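Local coordinates for DegV family protein (Thermus thermophilus, PDB 2DT8), which binds a fatty acid, seen here as palmitic acid, and carries a zinc ion at its surface, though its role in the cell is not established, at residues Glu67-Ala70 against Arg71-Glu75; Gly136-Leu139 against Glu140-Leu143. All coordinates share one frame; numbering follows the deposited sequence.

Contact 1 of 2, residues Glu67-Ala70 against Arg71-Glu75; sequences EDFA and RVYRE. With ZN (zinc ion), chain B.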
loop_
_atom_site.group_PDB
_atom_site.type_symbol
_atom_site.label_atom_id
_atom_site.label_comp_id
_atom_site.label_asym_id
_atom_site.label_seq_id
_atom_site.Cartn_x
_atom_site.Cartn_y
_atom_site.Cartn_z
ATOM N N GLU A 67 -9.432 -19.445 5.597
ATOM C CA GLU A 67 -9.473 -19.698 7.032
ATOM C C GLU A 67 -8.578 -18.739 7.824
ATOM O O GLU A 67 -8.855 -18.480 8.991
ATOM C CB GLU A 67 -9.134 -21.163 7.349
ATOM C CG GLU A 67 -10.207 -22.182 6.915
ATOM C CD GLU A 67 -11.604 -21.905 7.468
ATOM O OE1 GLU A 67 -11.743 -21.336 8.580
ATOM O OE2 GLU A 67 -12.575 -22.284 6.771
ATOM N N ASP A 68 -7.519 -18.209 7.204
ATOM C CA ASP A 68 -6.672 -17.234 7.895
ATOM C C ASP A 68 -7.580 -16.051 8.253
ATOM O O ASP A 68 -7.527 -15.519 9.360
ATOM C CB ASP A 68 -5.531 -16.730 6.999
ATOM C CG ASP A 68 -4.421 -17.754 6.807
ATOM O OD1 ASP A 68 -4.256 -18.645 7.669
ATOM O OD2 ASP A 68 -3.691 -17.646 5.799
ATOM N N PHE A 69 -8.417 -15.650 7.300
ATOM C CA PHE A 69 -9.343 -14.552 7.534
ATOM C C PHE A 69 -10.474 -14.944 8.477
ATOM O O PHE A 69 -10.833 -14.180 9.371
ATOM C CB PHE A 69 -9.939 -14.071 6.207
ATOM C CG PHE A 69 -9.116 -13.032 5.512
ATOM C CD1 PHE A 69 -9.014 -11.750 6.042
ATOM C CD2 PHE A 69 -8.435 -13.332 4.341
ATOM C CE1 PHE A 69 -8.249 -10.776 5.412
ATOM C CE2 PHE A 69 -7.661 -12.368 3.696
ATOM C CZ PHE A 69 -7.567 -11.084 4.239
ATOM N N ALA A 70 -11.050 -16.127 8.275
ATOM C CA ALA A 70 -12.168 -16.548 9.116
ATOM C C ALA A 70 -11.822 -16.569 10.598
ATOM O O ALA A 70 -12.642 -16.197 11.435
ATOM C CB ALA A 70 -12.673 -17.915 8.673
ATOM N N ARG A 71 -10.595 -17.074 10.972
ATOM C CA ARG A 71 -10.177 -17.055 12.374
ATOM C C ARG A 71 -10.179 -15.632 12.917
ATOM O O ARG A 71 -10.625 -15.389 14.041
ATOM C CB ARG A 71 -8.781 -17.655 12.533
ATOM C CG ARG A 71 -8.249 -17.621 13.968
ATOM C CD ARG A 71 -6.840 -18.215 14.105
ATOM N NE ARG A 71 -6.185 -18.460 12.819
ATOM C CZ ARG A 71 -6.548 -19.417 11.970
ATOM N NH1 ARG A 71 -7.437 -20.331 12.343
ATOM N NH2 ARG A 71 -6.028 -19.463 10.749
ATOM N N VAL A 72 -9.678 -14.675 12.187
ATOM C CA VAL A 72 -9.619 -13.293 12.632
ATOM C C VAL A 72 -11.037 -12.715 12.729
ATOM O O VAL A 72 -11.374 -12.081 13.724
ATOM C CB VAL A 72 -8.704 -12.465 11.693
ATOM C CG1 VAL A 72 -8.740 -10.995 12.072
ATOM C CG2 VAL A 72 -7.263 -12.990 11.803
ATOM N N TYR A 73 -11.882 -12.958 11.726
ATOM C CA TYR A 73 -13.240 -12.427 11.772
ATOM C C TYR A 73 -13.996 -12.996 12.967
ATOM O O TYR A 73 -14.684 -12.265 13.679
ATOM C CB TYR A 73 -14.024 -12.753 10.487
ATOM C CG TYR A 73 -13.515 -12.077 9.226
ATOM C CD1 TYR A 73 -12.709 -10.933 9.288
ATOM C CD2 TYR A 73 -13.871 -12.558 7.968
ATOM C CE1 TYR A 73 -12.275 -10.291 8.132
ATOM C CE2 TYR A 73 -13.449 -11.921 6.806
ATOM C CZ TYR A 73 -12.649 -10.788 6.890
ATOM O OH TYR A 73 -12.224 -10.174 5.739
ATOM N N ARG A 74 -13.871 -14.258 13.243
ATOM C CA ARG A 74 -14.567 -14.950 14.320
ATOM C C ARG A 74 -14.162 -14.379 15.681
ATOM O O ARG A 74 -14.980 -14.187 16.571
ATOM C CB ARG A 74 -14.251 -16.448 14.280
ATOM C CG ARG A 74 -14.866 -17.221 15.435
ATOM C CD ARG A 74 -14.830 -18.732 15.217
ATOM N NE ARG A 74 -13.503 -19.223 14.859
ATOM C CZ ARG A 74 -13.117 -19.513 13.619
ATOM N NH1 ARG A 74 -13.976 -19.426 12.605
ATOM N NH2 ARG A 74 -11.868 -19.892 13.391
ATOM N N GLU A 75 -12.852 -14.086 15.759
ATOM C CA GLU A 75 -12.351 -13.582 17.024
ATOM C C GLU A 75 -12.816 -12.131 17.258
ATOM O O GLU A 75 -13.201 -11.729 18.348
ATOM C CB GLU A 75 -10.798 -13.627 17.027
ATOM C CG GLU A 75 -10.257 -15.041 17.187
ATOM C CD GLU A 75 -8.756 -15.133 16.994
ATOM O OE1 GLU A 75 -8.165 -14.204 16.398
ATOM O OE2 GLU A 75 -8.165 -16.148 17.419
HETATM ZN ZN ZN B . -14.491 -22.109 6.954
HETATM O O HOH W 1 -13.981 -21.019 10.032
HETATM O O HOH W 2 -10.331 -20.545 10.731
HETATM O O HOH W 3 -5.490 -15.962 10.941
HETATM O O HOH W 4 -14.989 -23.026 5.055
#

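Contact 2 of 2, residues Gly136-Leu139 against Glu140-Leu143; sequences GQSL and EAVL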
loop_
_atom_site.group_PDB
_atom_site.type_symbol
_atom_site.label_atom_id
_atom_site.label_comp_id
_atom_site.label_asym_id
_atom_site.label_seq_id
_atom_site.Cartn_x
_atom_site.Cartn_y
_atom_site.Cartn_z
ATOM N N GLY A 136 -17.290 7.966 16.244
ATOM C CA GLY A 136 -18.637 7.437 16.318
ATOM C C GLY A 136 -19.484 7.364 15.026
ATOM O O GLY A 136 -20.690 7.091 15.055
ATOM N N GLN A 137 -18.848 7.603 13.886
ATOM C CA GLN A 137 -19.593 7.579 12.636
ATOM C C GLN A 137 -20.049 6.188 12.218
ATOM O O GLN A 137 -19.428 5.179 12.552
ATOM C CB GLN A 137 -18.796 8.266 11.521
ATOM C CG GLN A 137 -18.601 9.764 11.778
ATOM C CD GLN A 137 -18.158 10.554 10.550
ATOM O OE1 GLN A 137 -17.858 11.742 10.646
ATOM N NE2 GLN A 137 -18.113 9.899 9.399
ATOM N N SER A 138 -21.156 6.154 11.484
ATOM C CA SER A 138 -21.762 4.913 11.027
ATOM C C SER A 138 -20.983 4.218 9.931
ATOM O O SER A 138 -20.169 4.831 9.239
ATOM C CB SER A 138 -23.156 5.197 10.488
ATOM O OG SER A 138 -23.051 5.925 9.269
ATOM N N LEU A 139 -21.275 2.933 9.756
ATOM C CA LEU A 139 -20.628 2.157 8.714
ATOM C C LEU A 139 -20.806 2.850 7.361
ATOM O O LEU A 139 -19.865 3.029 6.597
ATOM C CB LEU A 139 -21.162 0.727 8.721
ATOM C CG LEU A 139 -20.647 -0.161 7.582
ATOM C CD1 LEU A 139 -19.144 -0.361 7.699
ATOM C CD2 LEU A 139 -21.376 -1.497 7.628
ATOM N N GLU A 140 -22.083 3.174 7.100
ATOM C CA GLU A 140 -22.358 3.892 5.870
ATOM C C GLU A 140 -21.552 5.156 5.596
ATOM O O GLU A 140 -21.080 5.384 4.490
ATOM C CB GLU A 140 -23.857 4.111 5.787
ATOM C CG GLU A 140 -24.636 2.934 5.202
ATOM C CD GLU A 140 -24.197 2.539 3.789
ATOM O OE1 GLU A 140 -24.218 3.383 2.862
ATOM O OE2 GLU A 140 -23.812 1.366 3.608
ATOM N N ALA A 141 -21.432 5.957 6.670
ATOM C CA ALA A 141 -20.709 7.203 6.499
ATOM C C ALA A 141 -19.266 6.860 6.157
ATOM O O ALA A 141 -18.650 7.505 5.301
ATOM C CB ALA A 141 -20.789 7.989 7.798
ATOM N N VAL A 142 -18.719 5.864 6.846
ATOM C CA VAL A 142 -17.342 5.465 6.625
ATOM C C VAL A 142 -17.147 4.866 5.228
ATOM O O VAL A 142 -16.168 5.185 4.549
ATOM C CB VAL A 142 -16.896 4.469 7.719
ATOM C CG1 VAL A 142 -15.500 3.922 7.419
ATOM C CG2 VAL A 142 -16.884 5.183 9.063
ATOM N N LEU A 143 -18.078 4.020 4.793
ATOM C CA LEU A 143 -17.954 3.426 3.459
ATOM C C LEU A 143 -18.065 4.501 2.388
ATOM O O LEU A 143 -17.424 4.412 1.349
ATOM C CB LEU A 143 -19.020 2.345 3.219
ATOM C CG LEU A 143 -18.864 1.054 4.036
ATOM C CD1 LEU A 143 -20.087 0.173 3.861
ATOM C CD2 LEU A 143 -17.606 0.308 3.596
#

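Contact 1 of 2, residues Glu67-Ala70 against Arg71-Glu75
R71 follows A70 in one helix, and its side chain turns back along the preceding turn toward E67 and D68. Its backbone N donates to E67 O, 3.0 Å away, in a nearly straight bond (172°). The chain runs extended to CD and then bends, with chi3 at 11°, an unusual, eclipsed value. This lays one guanidinium face over E67 O and brings the group's edge to D68. The R71 NH2 to D68 OD1 salt bridge is long, 3.6 Å, with the two flat groups turned 73° apart. The other carboxylate oxygen of D68, OD2, bonds to S65 N.

A70 O accepts from R74 N at 2.9 Å, and it also lies over one face of the R74 guanidinium. The end of R74 reaches E67 through two waters, each held by E67 OE1. E67 OE2 binds zinc at 1.9 Å, and E105 and a water are further ligands. The two waters linked to R74 probably help orient the E67 carboxylate.

F69 and Y73, one turn apart, point the same way. Their rings meet obliquely, with F69 CD1 3.9 Å from Y73 CZ. Y73 also sets one face over F69 O, and its OH bonds to S85.

These i to i+4 bonds mark an alpha-helix with zinc ligand E67 on one side and buried F69 and Y73 on another. Helix 66-76 thus turns Y73 toward helix 95-103 and strand 110-114. F69 packs against helix 95-103 and V26 of strand 24-32, which V72 also touches.

Contact 2 of 2, residues Gly136-Leu139 against Glu140-Leu143
S138 caps the N-terminus of helix 139-151 with its side chain. Its OG accepts from A141 N at 3.1 Å, with an N-H...O angle of 156°. With chi1 at 70° the hydroxyl is tucked back over the S138 backbone, where OG faces A141 N. A141 CB also lies close to this oxygen, at 3.4 Å. The backbone takes over from there. S138 O accepts from V142 N at 3.0 Å, and L139 O accepts from L143 N at 2.7 Å.

Around these bonds the side chains pack. L139 and L143, one turn apart, cross obliquely. L139 CG is 3.8 Å from L143 CD1, and L139 CD1 lies beside L143 CG. Both leucines touch T111 of strand 110-114. V142 brings CG2 to 3.3 Å from S138 O, and it packs on helix 120-135 through A129, L132 and L133. Q137 stretches out beyond CG, so that its amide NE2 ends 3.7 Å from A141 CB. G136 precedes this cap with positive phi and closes helix 120-135 in a Schellman motif.

One helix therefore stops and the next starts within a few residues. The apolar side chains of the first turn meet the neighbouring helix and strands. The serine oxygen takes up an N-H of that turn, whose N-H groups lack the carbonyls of a turn before them.

The two contacts come in series along the chain, contact 1 on helix 66-76 and contact 2 at the start of helix 139-151. Their centres are about 23 Å apart and their nearest atoms about 12 Å, so they do not touch. Both pack on the mixed sheet that includes strands 24-32, 82-87 and 110-114. Strand 110-114 is met by each, through Y73 in contact 1 and through L139 and L143 in contact 2. Contact 1 holds a zinc ligand at the protein surface. Contact 2 lies away from the annotated sites and forms the junction between helices 120-135 and 139-151.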